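Local coordinates for protein glutamate--LysW ligase ArgX (Sulfolobus tokodaii, PDB 3VPB) that probably joins glutamate to the C-terminal glutamate of the carrier protein LysW at the expense of ATP, a step of arginine biosynthesis, at residues B[101-106]-B[166-171]; B[120-125]-B[141-146]. All blocks are in the same frame, centred on the assembly; numbering follows the deposited sequence.

Interaction 1: residues B[101-106]-B[166-171]; sequences IPDSII and VQEYIQ. With ADP (adenosine-5'-diphosphate), chain L.
Glu-168 OE2 takes the backbone N-H of Asp-103 in a nearly straight bond, N to OE2 2.8 Å. The donor reaches the anti side of the carboxylate, 17° out of its plane. The same oxygen forms a salt bridge with Lys-244. CG of Glu-168 sits between its backbone N and carbonyl carbon (chi1 60°), and the chain runs on extended. The side chain crosses that of Asp-103 obliquely, and the two carboxylate planes are 20° apart. The two acids come close, with Asp-103 OD2 3.6 Å from Glu-168 OE2. Lys-244 would probably offset this repulsion, though its ion pair to Asp-103 is long and weak.

The backbones form an antiparallel ladder. Ile-105 and Val-166 are a hydrogen-bonded pair, while Ser-104 and Gln-167 are a non-hydrogen-bonded pair. Glu-168 N also donates to Asp-103 O. This is part of the four-stranded sheet of the ATP-grasp domain, and strand 164-168 leads straight into the adenine pocket. Strand 104-107 continues the sheet into a second subunit.

The amide of Gln-167 stands between the strand partner and the nucleotide. Its NE2 donates to Ser-104 OG at 3.0 Å, and Tyr-91 OH is a further partner of NE2. Ser-104 OG in turn donates to Pro-102 O at 2.7 Å, from above the carbonyl plane. On the other branch, Gln-167 OE1 accepts from ADP N6 at 2.8 Å and from Lys-127 NZ. The amide is thus held at both ends, which fixes its rotation. Pro-102 lies alongside it, CB 3.6 Å from Gln-167 NE2.

The adenine edge is read by the chain that follows. Glu-168 O accepts a second bond from ADP N6, and Ile-170 N donates to ADP N1 at 2.9 Å in an almost straight line. CD1 of Ile-170 meets Pro-102 CB.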
ATOM      1  N   ILE B 101      -4.542  11.310  30.390  1.00 15.14           N
ATOM      2  CA  ILE B 101      -4.611  10.504  29.176  1.00 14.58           C
ATOM      3  C   ILE B 101      -4.079   9.151  29.558  1.00 13.49           C
ATOM      4  O   ILE B 101      -3.423   9.001  30.596  1.00 13.33           O
ATOM      5  CB  ILE B 101      -3.744  11.135  28.011  1.00 14.37           C
ATOM      6  CG1 ILE B 101      -2.247  11.110  28.388  1.00 14.71           C
ATOM      7  CG2 ILE B 101      -4.307  12.532  27.639  1.00 13.49           C
ATOM      8  CD1 ILE B 101      -1.251  11.429  27.238  1.00 15.64           C
ATOM      9  N   PRO B 102      -4.346   8.119  28.742  1.00 14.08           N
ATOM     10  CA  PRO B 102      -3.750   6.852  29.170  1.00 14.42           C
ATOM     11  C   PRO B 102      -2.228   6.925  29.193  1.00 14.92           C
ATOM     12  O   PRO B 102      -1.630   7.624  28.371  1.00 15.05           O
ATOM     13  CB  PRO B 102      -4.191   5.863  28.080  1.00 13.93           C
ATOM     14  CG  PRO B 102      -5.407   6.508  27.448  1.00 14.70           C
ATOM     15  CD  PRO B 102      -5.111   7.997  27.495  1.00 14.22           C
ATOM     16  N   ASP B 103      -1.597   6.231  30.136  1.00 15.98           N
ATOM     17  CA  ASP B 103      -0.123   6.214  30.183  1.00 16.72           C
ATOM     18  C   ASP B 103       0.404   5.671  28.866  1.00 16.86           C
ATOM     19  O   ASP B 103       0.079   4.544  28.515  1.00 16.70           O
ATOM     20  CB  ASP B 103       0.345   5.332  31.330  1.00 17.30           C
ATOM     21  CG  ASP B 103       0.167   5.989  32.684  1.00 21.32           C
ATOM     22  OD1 ASP B 103      -0.096   7.209  32.745  1.00 25.11           O
ATOM     23  OD2 ASP B 103       0.331   5.280  33.695  1.00 26.33           O
ATOM     24  N   SER B 104       1.189   6.457  28.123  1.00 16.36           N
ATOM     25  CA  SER B 104       1.458   6.088  26.719  1.00 16.41           C
ATOM     26  C   SER B 104       2.922   6.233  26.382  1.00 16.20           C
ATOM     27  O   SER B 104       3.597   7.074  26.947  1.00 17.18           O
ATOM     28  CB  SER B 104       0.687   6.972  25.756  1.00 16.52           C
ATOM     29  OG  SER B 104      -0.696   6.899  25.962  1.00 17.45           O
ATOM     30  N   ILE B 105       3.395   5.397  25.460  1.00 15.68           N
ATOM     31  CA  ILE B 105       4.757   5.483  24.948  1.00 16.83           C
ATOM     32  C   ILE B 105       4.648   5.417  23.425  1.00 16.61           C
ATOM     33  O   ILE B 105       3.850   4.649  22.893  1.00 16.07           O
ATOM     34  CB  ILE B 105       5.632   4.311  25.432  1.00 17.21           C
ATOM     35  CG1 ILE B 105       5.677   4.240  26.955  1.00 19.46           C
ATOM     36  CG2 ILE B 105       7.070   4.437  24.887  1.00 19.82           C
ATOM     37  CD1 ILE B 105       6.370   2.958  27.476  1.00 25.63           C
ATOM     38  N   ILE B 106       5.419   6.246  22.735  1.00 15.88           N
ATOM     39  CA  ILE B 106       5.370   6.287  21.278  1.00 15.87           C
ATOM     40  C   ILE B 106       6.568   5.559  20.699  1.00 15.77           C
ATOM     41  O   ILE B 106       7.701   5.786  21.123  1.00 15.92           O
ATOM     42  CB  ILE B 106       5.319   7.747  20.775  1.00 16.47           C
ATOM     43  CG1 ILE B 106       4.107   8.452  21.379  1.00 17.47           C
ATOM     44  CG2 ILE B 106       5.295   7.817  19.232  1.00 15.86           C
ATOM     45  CD1 ILE B 106       2.758   7.665  21.290  1.00 15.22           C
ATOM     46  N   VAL B 166       1.608   2.982  22.296  1.00 14.01           N
ATOM     47  CA  VAL B 166       1.597   1.815  23.163  1.00 14.92           C
ATOM     48  C   VAL B 166       1.143   2.287  24.531  1.00 14.68           C
ATOM     49  O   VAL B 166       1.843   3.064  25.165  1.00 15.39           O
ATOM     50  CB  VAL B 166       3.013   1.236  23.272  1.00 15.28           C
ATOM     51  CG1 VAL B 166       3.051   0.049  24.248  1.00 16.11           C
ATOM     52  CG2 VAL B 166       3.559   0.851  21.859  1.00 15.96           C
ATOM     53  N   GLN B 167      -0.002   1.802  25.009  1.00 14.80           N
ATOM     54  CA  GLN B 167      -0.536   2.392  26.235  1.00 14.43           C
ATOM     55  C   GLN B 167      -1.185   1.403  27.173  1.00 13.23           C
ATOM     56  O   GLN B 167      -1.469   0.253  26.816  1.00 12.65           O
ATOM     57  CB  GLN B 167      -1.491   3.563  25.931  1.00 15.72           C
ATOM     58  CG  GLN B 167      -2.388   3.371  24.750  1.00 18.57           C
ATOM     59  CD  GLN B 167      -3.489   4.428  24.577  1.00 15.85           C
ATOM     60  OE1 GLN B 167      -4.624   4.050  24.388  1.00 13.58           O
ATOM     61  NE2 GLN B 167      -3.148   5.744  24.607  1.00 14.80           N
ATOM     62  N   GLU B 168      -1.400   1.860  28.386  1.00 13.18           N
ATOM     63  CA  GLU B 168      -2.058   1.028  29.392  1.00 14.34           C
ATOM     64  C   GLU B 168      -3.464   0.679  28.929  1.00 14.58           C
ATOM     65  O   GLU B 168      -4.130   1.471  28.262  1.00 14.85           O
ATOM     66  CB  GLU B 168      -2.106   1.742  30.747  1.00 14.61           C
ATOM     67  CG  GLU B 168      -2.842   3.043  30.725  1.00 16.27           C
ATOM     68  CD  GLU B 168      -2.993   3.657  32.115  1.00 20.55           C
ATOM     69  OE1 GLU B 168      -3.226   2.893  33.095  1.00 22.85           O
ATOM     70  OE2 GLU B 168      -2.895   4.904  32.222  1.00 17.83           O
ATOM     71  N   TYR B 169      -3.901  -0.521  29.291  1.00 15.22           N
ATOM     72  CA  TYR B 169      -5.240  -0.969  28.971  1.00 15.65           C
ATOM     73  C   TYR B 169      -6.173  -0.551  30.106  1.00 15.76           C
ATOM     74  O   TYR B 169      -5.938  -0.907  31.257  1.00 16.21           O
ATOM     75  CB  TYR B 169      -5.212  -2.488  28.795  1.00 16.23           C
ATOM     76  CG  TYR B 169      -6.555  -3.083  28.479  1.00 18.30           C
ATOM     77  CD1 TYR B 169      -7.296  -2.649  27.379  1.00 19.40           C
ATOM     78  CD2 TYR B 169      -7.084  -4.081  29.285  1.00 24.91           C
ATOM     79  CE1 TYR B 169      -8.545  -3.202  27.092  1.00 21.48           C
ATOM     80  CE2 TYR B 169      -8.325  -4.657  29.001  1.00 25.55           C
ATOM     81  CZ  TYR B 169      -9.037  -4.213  27.911  1.00 23.62           C
ATOM     82  OH  TYR B 169     -10.261  -4.779  27.656  1.00 27.41           O
ATOM     83  N   ILE B 170      -7.199   0.247  29.782  1.00 14.61           N
ATOM     84  CA  ILE B 170      -8.075   0.797  30.807  1.00 15.62           C
ATOM     85  C   ILE B 170      -9.484   0.360  30.480  1.00 15.44           C
ATOM     86  O   ILE B 170     -10.128   0.895  29.558  1.00 16.52           O
ATOM     87  CB  ILE B 170      -8.008   2.369  30.883  1.00 15.56           C
ATOM     88  CG1 ILE B 170      -6.558   2.855  30.933  1.00 16.39           C
ATOM     89  CG2 ILE B 170      -8.760   2.883  32.112  1.00 16.46           C
ATOM     90  CD1 ILE B 170      -6.404   4.392  30.890  1.00 16.78           C
ATOM     91  N   GLN B 171      -9.966  -0.637  31.220  1.00 15.38           N
ATOM     92  CA  GLN B 171     -11.339  -1.078  31.039  1.00 15.26           C
ATOM     93  C   GLN B 171     -11.727  -2.014  32.165  1.00 15.46           C
ATOM     94  O   GLN B 171     -11.150  -3.112  32.317  1.00 15.48           O
ATOM     95  CB  GLN B 171     -11.523  -1.823  29.696  1.00 15.04           C
ATOM     96  CG  GLN B 171     -12.964  -2.267  29.444  1.00 16.24           C
ATOM     97  CD  GLN B 171     -13.914  -1.117  29.394  1.00 16.78           C
ATOM     98  OE1 GLN B 171     -14.780  -0.979  30.253  1.00 16.99           O
ATOM     99  NE2 GLN B 171     -13.749  -0.250  28.402  1.00 17.64           N
TER
HETATM  100  PB  ADP L 500     -10.837   5.101  17.306  1.00 15.62           P
HETATM  101  O1B ADP L 500     -10.478   6.462  16.842  1.00 17.75           O
HETATM  102  O2B ADP L 500     -12.225   4.945  17.906  1.00 18.00           O
HETATM  103  O3B ADP L 500     -10.515   3.983  16.356  1.00 15.24           O
HETATM  104  PA  ADP L 500     -10.033   4.721  20.073  1.00 17.66           P
HETATM  105  O1A ADP L 500      -8.673   5.047  20.681  1.00 17.86           O
HETATM  106  O2A ADP L 500     -11.299   5.455  20.454  1.00 16.09           O
HETATM  107  O3A ADP L 500      -9.781   4.795  18.487  1.00 18.44           O
HETATM  108  O5' ADP L 500     -10.251   3.151  20.335  1.00 17.37           O
HETATM  109  C5' ADP L 500     -11.428   2.440  19.953  1.00 15.60           C
HETATM  110  C4' ADP L 500     -11.925   1.606  21.120  1.00 14.35           C
HETATM  111  O4' ADP L 500     -10.850   0.787  21.592  1.00 16.02           O
HETATM  112  C3' ADP L 500     -12.310   2.500  22.302  1.00 16.64           C
HETATM  113  O3' ADP L 500     -13.693   2.872  22.234  1.00 17.50           O
HETATM  114  C2' ADP L 500     -12.040   1.611  23.493  1.00 17.85           C
HETATM  115  O2' ADP L 500     -13.134   0.709  23.702  1.00 19.01           O
HETATM  116  C1' ADP L 500     -10.863   0.797  23.024  1.00 15.54           C
HETATM  117  N9  ADP L 500      -9.598   1.393  23.494  1.00 13.90           N
HETATM  118  C8  ADP L 500      -8.742   2.185  22.799  1.00 12.45           C
HETATM  119  N7  ADP L 500      -7.684   2.468  23.572  1.00 13.28           N
HETATM  120  C5  ADP L 500      -7.858   1.851  24.757  1.00 12.49           C
HETATM  121  C6  ADP L 500      -7.128   1.762  26.027  1.00 11.34           C
HETATM  122  N6  ADP L 500      -5.938   2.379  26.161  1.00 13.62           N
HETATM  123  N1  ADP L 500      -7.641   0.972  27.017  1.00 14.72           N
HETATM  124  C2  ADP L 500      -8.809   0.331  26.894  1.00 12.00           C
HETATM  125  N3  ADP L 500      -9.545   0.410  25.755  1.00 14.50           N
HETATM  126  C4  ADP L 500      -9.113   1.149  24.698  1.00 12.76           C

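Interaction 2: residues B[120-125]-B[141-146]. With ADP (adenosine-5'-diphosphate), chain L.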
ATOM      1  N   ARG B 120       6.996  -1.631  29.207  1.00 29.60           N
ATOM      2  CA  ARG B 120       5.656  -1.538  29.794  1.00 30.17           C
ATOM      3  C   ARG B 120       5.150  -2.859  30.366  1.00 29.15           C
ATOM      4  O   ARG B 120       4.421  -2.883  31.353  1.00 29.93           O
ATOM      5  CB  ARG B 120       4.668  -1.189  28.697  1.00 30.76           C
ATOM      6  CG  ARG B 120       4.439   0.229  28.434  1.00 33.22           C
ATOM      7  CD  ARG B 120       2.975   0.358  28.039  1.00 37.80           C
ATOM      8  NE  ARG B 120       2.186   0.405  29.259  1.00 41.92           N
ATOM      9  CZ  ARG B 120       1.965   1.517  29.942  1.00 41.12           C
ATOM     10  NH1 ARG B 120       2.429   2.687  29.491  1.00 40.45           N
ATOM     11  NH2 ARG B 120       1.263   1.453  31.059  1.00 41.89           N
ATOM     12  N   GLY B 121       5.481  -3.945  29.691  1.00 27.88           N
ATOM     13  CA  GLY B 121       4.897  -5.250  29.990  1.00 26.04           C
ATOM     14  C   GLY B 121       3.449  -5.360  29.548  1.00 24.72           C
ATOM     15  O   GLY B 121       2.845  -4.394  29.086  1.00 24.41           O
ATOM     16  N   PHE B 122       2.879  -6.550  29.710  1.00 23.43           N
ATOM     17  CA  PHE B 122       1.535  -6.841  29.201  1.00 22.38           C
ATOM     18  C   PHE B 122       0.465  -6.848  30.320  1.00 21.14           C
ATOM     19  O   PHE B 122       0.805  -7.060  31.486  1.00 21.26           O
ATOM     20  CB  PHE B 122       1.602  -8.160  28.426  1.00 21.86           C
ATOM     21  CG  PHE B 122       2.651  -8.149  27.353  1.00 22.74           C
ATOM     22  CD1 PHE B 122       2.502  -7.342  26.220  1.00 21.93           C
ATOM     23  CD2 PHE B 122       3.817  -8.886  27.500  1.00 23.08           C
ATOM     24  CE1 PHE B 122       3.485  -7.305  25.234  1.00 23.92           C
ATOM     25  CE2 PHE B 122       4.801  -8.853  26.521  1.00 24.84           C
ATOM     26  CZ  PHE B 122       4.625  -8.072  25.377  1.00 24.32           C
ATOM     27  N   PRO B 123      -0.822  -6.612  29.977  1.00 19.90           N
ATOM     28  CA  PRO B 123      -1.331  -6.358  28.620  1.00 18.79           C
ATOM     29  C   PRO B 123      -1.217  -4.887  28.303  1.00 17.81           C
ATOM     30  O   PRO B 123      -1.083  -4.050  29.222  1.00 17.98           O
ATOM     31  CB  PRO B 123      -2.813  -6.729  28.731  1.00 18.43           C
ATOM     32  CG  PRO B 123      -3.150  -6.332  30.149  1.00 19.54           C
ATOM     33  CD  PRO B 123      -1.935  -6.802  30.930  1.00 19.57           C
ATOM     34  N   LEU B 124      -1.309  -4.575  27.020  1.00 16.75           N
ATOM     35  CA  LEU B 124      -1.280  -3.187  26.569  1.00 16.10           C
ATOM     36  C   LEU B 124      -2.162  -3.028  25.340  1.00 15.14           C
ATOM     37  O   LEU B 124      -2.544  -4.006  24.684  1.00 14.65           O
ATOM     38  CB  LEU B 124       0.162  -2.739  26.258  1.00 16.53           C
ATOM     39  CG  LEU B 124       1.027  -3.544  25.317  1.00 19.98           C
ATOM     40  CD1 LEU B 124       0.795  -3.071  23.871  1.00 20.50           C
ATOM     41  CD2 LEU B 124       2.509  -3.334  25.744  1.00 20.16           C
ATOM     42  N   ILE B 125      -2.472  -1.776  25.017  1.00 14.97           N
ATOM     43  CA  ILE B 125      -3.113  -1.434  23.744  1.00 15.16           C
ATOM     44  C   ILE B 125      -2.075  -0.793  22.822  1.00 14.45           C
ATOM     45  O   ILE B 125      -1.298   0.015  23.240  1.00 14.46           O
ATOM     46  CB  ILE B 125      -4.315  -0.475  23.987  1.00 15.77           C
ATOM     47  CG1 ILE B 125      -5.444  -1.259  24.663  1.00 16.73           C
ATOM     48  CG2 ILE B 125      -4.774   0.291  22.694  1.00 17.29           C
ATOM     49  CD1 ILE B 125      -6.411  -2.008  23.699  1.00 18.93           C
ATOM     50  N   ARG B 141      -1.295  -8.925  24.576  1.00 19.59           N
ATOM     51  CA  ARG B 141      -1.337  -9.581  25.890  1.00 19.95           C
ATOM     52  C   ARG B 141      -0.121 -10.447  26.153  1.00 19.96           C
ATOM     53  O   ARG B 141       0.065 -10.917  27.265  1.00 19.09           O
ATOM     54  CB  ARG B 141      -2.642 -10.351  26.041  1.00 20.19           C
ATOM     55  CG  ARG B 141      -3.841  -9.409  26.054  1.00 21.62           C
ATOM     56  CD  ARG B 141      -5.060 -10.095  25.632  1.00 23.62           C
ATOM     57  NE  ARG B 141      -5.031 -10.540  24.235  1.00 22.90           N
ATOM     58  CZ  ARG B 141      -6.015 -11.250  23.698  1.00 24.19           C
ATOM     59  NH1 ARG B 141      -7.074 -11.570  24.452  1.00 24.63           N
ATOM     60  NH2 ARG B 141      -5.948 -11.644  22.431  1.00 22.01           N
ATOM     61  N   ASP B 142       0.709 -10.646  25.131  1.00 19.95           N
ATOM     62  CA  ASP B 142       1.961 -11.390  25.267  1.00 20.09           C
ATOM     63  C   ASP B 142       2.906 -11.069  24.110  1.00 19.71           C
ATOM     64  O   ASP B 142       2.510 -10.362  23.179  1.00 17.87           O
ATOM     65  CB  ASP B 142       1.732 -12.907  25.424  1.00 21.05           C
ATOM     66  CG  ASP B 142       1.111 -13.567  24.193  1.00 23.32           C
ATOM     67  OD1 ASP B 142       1.441 -13.231  23.049  1.00 21.94           O
ATOM     68  OD2 ASP B 142       0.281 -14.477  24.389  1.00 31.06           O
ATOM     69  N   VAL B 143       4.134 -11.590  24.171  1.00 19.54           N
ATOM     70  CA  VAL B 143       5.160 -11.252  23.178  0.50 19.86           C
ATOM     71  C   VAL B 143       4.868 -11.813  21.780  1.00 19.47           C
ATOM     72  O   VAL B 143       5.304 -11.239  20.786  1.00 19.13           O
ATOM     73  CB  VAL B 143       6.577 -11.723  23.589  0.50 19.93           C
ATOM     74  CG1 VAL B 143       7.619 -10.828  22.940  0.50 19.49           C
ATOM     75  CG2 VAL B 143       6.741 -11.728  25.097  0.50 21.19           C
ATOM     76  N   PHE B 144       4.163 -12.948  21.719  1.00 20.11           N
ATOM     77  CA  PHE B 144       3.810 -13.557  20.425  1.00 19.87           C
ATOM     78  C   PHE B 144       2.865 -12.644  19.643  1.00 19.16           C
ATOM     79  O   PHE B 144       3.075 -12.371  18.448  1.00 19.00           O
ATOM     80  CB  PHE B 144       3.122 -14.912  20.604  1.00 19.96           C
ATOM     81  CG  PHE B 144       4.046 -16.047  21.014  1.00 20.92           C
ATOM     82  CD1 PHE B 144       5.380 -15.830  21.339  1.00 21.88           C
ATOM     83  CD2 PHE B 144       3.549 -17.339  21.075  1.00 23.64           C
ATOM     84  CE1 PHE B 144       6.204 -16.900  21.739  1.00 23.54           C
ATOM     85  CE2 PHE B 144       4.368 -18.416  21.447  1.00 24.64           C
ATOM     86  CZ  PHE B 144       5.685 -18.195  21.771  1.00 24.68           C
ATOM     87  N   GLU B 145       1.797 -12.209  20.318  1.00 19.03           N
ATOM     88  CA  GLU B 145       0.836 -11.267  19.750  1.00 18.46           C
ATOM     89  C   GLU B 145       1.550  -9.968  19.397  1.00 18.14           C
ATOM     90  O   GLU B 145       1.305  -9.414  18.330  1.00 17.40           O
ATOM     91  CB  GLU B 145      -0.263 -10.974  20.770  1.00 18.84           C
ATOM     92  CG  GLU B 145      -1.471 -10.203  20.271  1.00 21.47           C
ATOM     93  CD  GLU B 145      -2.693 -10.427  21.188  1.00 24.41           C
ATOM     94  OE1 GLU B 145      -2.536 -10.600  22.428  1.00 25.74           O
ATOM     95  OE2 GLU B 145      -3.819 -10.429  20.657  1.00 28.84           O
ATOM     96  N   GLY B 146       2.413  -9.491  20.302  1.00 16.99           N
ATOM     97  CA  GLY B 146       3.187  -8.257  20.065  1.00 16.46           C
ATOM     98  C   GLY B 146       4.014  -8.340  18.786  1.00 16.36           C
ATOM     99  O   GLY B 146       3.966  -7.450  17.955  1.00 15.43           O
TER
HETATM  100  PB  ADP L 500     -10.837   5.101  17.306  1.00 15.62           P
HETATM  101  O1B ADP L 500     -10.478   6.462  16.842  1.00 17.75           O
HETATM  102  O2B ADP L 500     -12.225   4.945  17.906  1.00 18.00           O
HETATM  103  O3B ADP L 500     -10.515   3.983  16.356  1.00 15.24           O
HETATM  104  PA  ADP L 500     -10.033   4.721  20.073  1.00 17.66           P
HETATM  105  O1A ADP L 500      -8.673   5.047  20.681  1.00 17.86           O
HETATM  106  O2A ADP L 500     -11.299   5.455  20.454  1.00 16.09           O
HETATM  107  O3A ADP L 500      -9.781   4.795  18.487  1.00 18.44           O
HETATM  108  O5' ADP L 500     -10.251   3.151  20.335  1.00 17.37           O
HETATM  109  C5' ADP L 500     -11.428   2.440  19.953  1.00 15.60           C
HETATM  110  C4' ADP L 500     -11.925   1.606  21.120  1.00 14.35           C
HETATM  111  O4' ADP L 500     -10.850   0.787  21.592  1.00 16.02           O
HETATM  112  C3' ADP L 500     -12.310   2.500  22.302  1.00 16.64           C
HETATM  113  O3' ADP L 500     -13.693   2.872  22.234  1.00 17.50           O
HETATM  114  C2' ADP L 500     -12.040   1.611  23.493  1.00 17.85           C
HETATM  115  O2' ADP L 500     -13.134   0.709  23.702  1.00 19.01           O
HETATM  116  C1' ADP L 500     -10.863   0.797  23.024  1.00 15.54           C
HETATM  117  N9  ADP L 500      -9.598   1.393  23.494  1.00 13.90           N
HETATM  118  C8  ADP L 500      -8.742   2.185  22.799  1.00 12.45           C
HETATM  119  N7  ADP L 500      -7.684   2.468  23.572  1.00 13.28           N
HETATM  120  C5  ADP L 500      -7.858   1.851  24.757  1.00 12.49           C
HETATM  121  C6  ADP L 500      -7.128   1.762  26.027  1.00 11.34           C
HETATM  122  N6  ADP L 500      -5.938   2.379  26.161  1.00 13.62           N
HETATM  123  N1  ADP L 500      -7.641   0.972  27.017  1.00 14.72           N
HETATM  124  C2  ADP L 500      -8.809   0.331  26.894  1.00 12.00           C
HETATM  125  N3  ADP L 500      -9.545   0.410  25.755  1.00 14.50           N
HETATM  126  C4  ADP L 500      -9.113   1.149  24.698  1.00 12.76           C
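The N-terminal turn of helix 143-153 in the ATP-grasp domain packs here against the loop that leads into strand 124-127. Phe-122 carries the contact. Its ring lies against the backbone just before the helix, with Asp-142 C over one face, 3.7 Å from Phe-122 CZ and offset toward the rim. CB of Phe-122 rests 3.4 Å from Arg-141 O. At the far end, Phe-122 CE2 meets CG2 of Val-143 at 3.7 Å, the two side chains crossing at about a right angle. An alanine in place of Phe-122 would probably open a gap under the Asp-142 backbone and leave Val-143 CG2 without this aromatic neighbour.

A cis peptide bond precedes Pro-123, whose CB touches Arg-141 CG. Asp-142 is the N-cap: its OD1 accepts from Glu-145 N at 2.9 Å. Its OD2 pairs with Arg-141 of a third subunit, and Arg-141 NH1 pairs with Asp-142 of that subunit in return. Arg-141 also grips Glu-145 side-on. Arg-141 NH2 forms a salt bridge with Glu-145 OE2 at 3.0 Å. Arg-141 NE meets the syn lone pair of Glu-145 OE1, which also accepts from Arg-141 N.

From the N terminus, the chain first lays down 101-106 and then passes through helix 110-120 to 120-125. Strands 124-127 and 138-140 follow, and 141-146 closes the short loop of interaction 2. Helix 143-153 then leads on to strand 164-168, where 166-171 closes the longer loop of interaction 1. Interaction 2 is therefore nested inside interaction 1. The two meet in one sheet, where Gln-167 N probably bonds Ile-125 O across neighbouring strands. Interaction 1 joins strand 104-107, outermost within this chain, to strand 164-168. Interaction 2 ties the start of helix 143-153 to the loop that enters strand 124-127. Both segments 166-171 and 120-125 touch ADP.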